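Local coordinates for putative metallopeptidase (Shewanella baltica OS155, PDB 3IEH), which probably acts as a zinc-dependent metallocarboxypeptidase or related hydrolase of the peptidase M14 family, at residues T168-V173 / C244-A249. Sequence-based numbering, arbitrary orientation.
Sequences TCHEDV and CTETPA. With ZN (zinc ion), chain B.
Residues 168-172 and 244-248 run side by side as neighbouring parallel strands at 34°: Thr245 N and Thr247 N donate to Thr168 O and His170 O, His170 N and Asp172 N to Thr245 O and Thr247 O, and Ala249 N continues the pairing to Asp172 O, 2.9 Å away, just past the second strand. One face of the pair carries Thr168, His170, Cys244 and Glu246. A chi1 of -72°, with CG anti to the carbonyl carbon, sets the His170 ring beside the metal, and ND1 binds the zinc at 2.5 Å, while NE2 makes a weak hydrogen bond to Thr168 OG1, a hydroxyl also held by Ser72. Cys244 SG, small and polarisable, meets the ring obliquely, 3.3 Å from His170 CD2. These are central strands of the mixed sheet of the alpha/beta M14 carboxypeptidase fold; His170, near the C-terminal end of its strand, binds the zinc together with His76 and Glu79, which follow strand 68-73. Glu246, predicted to be the proton donor or acceptor, bends at chi2 (-83°), which brings its carboxylate back over the first strand: OE2 rests 3.3 Å from His170 CB and accepts a hydrogen bond from the zinc-bound water. A glutamate suits this place because it is long enough to reach that water from the neighbouring strand. On the other face, facing helix 253-271, the extended Glu171 side chain crosses Thr247, whose OG1 donates to Glu171 OE2 at 2.8 Å, on the anti side of the carboxylate. Arg256 forms a salt bridge with OE2 and Ala81 N binds OE1, so the charge of this buried carboxylate is probably well compensated. An alanine in place of Glu171 would probably leave Arg256 without this counter-charge and Thr247 OG1 without this acceptor. Beyond the strands, Ala249 is small enough for its CB to lie 3.5 Å from Val173 CA.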
# COMPACT_ATOMS: atom_id res chain seq x y z
N THR A 168 1.39 1.77 3.14
CA THR A 168 1.42 1.16 1.82
C THR A 168 1.70 -0.34 2.00
O THR A 168 2.61 -0.71 2.74
CB THR A 168 2.43 1.85 0.87
OG1 THR A 168 2.21 1.35 -0.45
CG2 THR A 168 3.86 1.58 1.29
N CYS A 169 0.91 -1.20 1.35
CA CYS A 169 1.03 -2.65 1.55
C CYS A 169 1.71 -3.38 0.40
O CYS A 169 1.13 -3.57 -0.69
CB CYS A 169 -0.35 -3.20 1.80
SG CYS A 169 -0.99 -2.48 3.35
N HIS A 170 2.96 -3.78 0.64
CA HIS A 170 3.78 -4.43 -0.36
C HIS A 170 4.03 -5.86 0.02
O HIS A 170 3.64 -6.32 1.11
CB HIS A 170 5.10 -3.69 -0.49
CG HIS A 170 4.98 -2.36 -1.17
ND1 HIS A 170 5.41 -2.14 -2.46
CD2 HIS A 170 4.42 -1.20 -0.76
CE1 HIS A 170 5.16 -0.89 -2.80
NE2 HIS A 170 4.56 -0.30 -1.79
N GLU A 171 4.62 -6.59 -0.92
CA GLU A 171 5.05 -7.95 -0.67
C GLU A 171 6.44 -8.16 -1.23
O GLU A 171 6.85 -7.46 -2.13
CB GLU A 171 4.11 -8.96 -1.29
CG GLU A 171 2.69 -8.88 -0.84
CD GLU A 171 2.03 -10.24 -0.94
OE1 GLU A 171 1.50 -10.54 -2.00
OE2 GLU A 171 2.11 -11.05 0.01
N ASP A 172 7.17 -9.12 -0.69
CA ASP A 172 8.53 -9.43 -1.14
C ASP A 172 8.53 -10.88 -1.63
O ASP A 172 8.47 -11.82 -0.82
CB ASP A 172 9.51 -9.18 0.03
CG ASP A 172 10.99 -9.41 -0.33
OD1 ASP A 172 11.33 -9.96 -1.41
OD2 ASP A 172 11.82 -9.06 0.51
N VAL A 173 8.62 -11.06 -2.95
CA VAL A 173 8.64 -12.39 -3.60
C VAL A 173 9.95 -13.16 -3.36
O VAL A 173 10.01 -14.36 -3.57
CB VAL A 173 8.33 -12.31 -5.14
CG1 VAL A 173 9.44 -11.56 -5.92
CG2 VAL A 173 8.17 -13.68 -5.71
N CYS A 244 5.52 0.95 5.30
CA CYS A 244 5.41 0.12 4.12
C CYS A 244 5.62 -1.32 4.58
O CYS A 244 6.74 -1.72 4.83
CB CYS A 244 6.44 0.48 3.07
SG CYS A 244 6.54 -0.76 1.71
N THR A 245 4.54 -2.07 4.73
CA THR A 245 4.63 -3.44 5.21
C THR A 245 5.03 -4.34 4.06
O THR A 245 4.66 -4.11 2.91
CB THR A 245 3.29 -3.93 5.79
OG1 THR A 245 2.29 -3.82 4.78
CG2 THR A 245 2.86 -3.08 7.02
N GLU A 246 5.81 -5.37 4.38
CA GLU A 246 6.25 -6.35 3.38
C GLU A 246 5.92 -7.75 3.90
O GLU A 246 6.59 -8.27 4.78
CB GLU A 246 7.77 -6.21 3.16
CG GLU A 246 8.17 -4.87 2.57
CD GLU A 246 8.04 -4.80 1.05
OE1 GLU A 246 7.78 -5.82 0.35
OE2 GLU A 246 8.23 -3.69 0.55
N THR A 247 4.84 -8.34 3.39
CA THR A 247 4.54 -9.73 3.67
C THR A 247 5.35 -10.62 2.71
O THR A 247 5.64 -10.26 1.56
CB THR A 247 3.02 -10.04 3.56
OG1 THR A 247 2.48 -9.55 2.32
CG2 THR A 247 2.26 -9.43 4.73
N PRO A 248 5.73 -11.80 3.17
CA PRO A 248 6.58 -12.66 2.35
C PRO A 248 5.81 -13.46 1.31
O PRO A 248 5.02 -14.35 1.68
CB PRO A 248 7.22 -13.59 3.39
CG PRO A 248 6.22 -13.64 4.52
CD PRO A 248 5.53 -12.32 4.53
N ALA A 249 6.11 -13.22 0.04
CA ALA A 249 5.33 -13.82 -1.05
C ALA A 249 5.72 -15.27 -1.36
O ALA A 249 5.18 -15.87 -2.30
CB ALA A 249 5.39 -12.94 -2.31
ZN ZN B . 6.82 -3.75 -3.67
O HOH W 1 8.59 -3.82 -2.19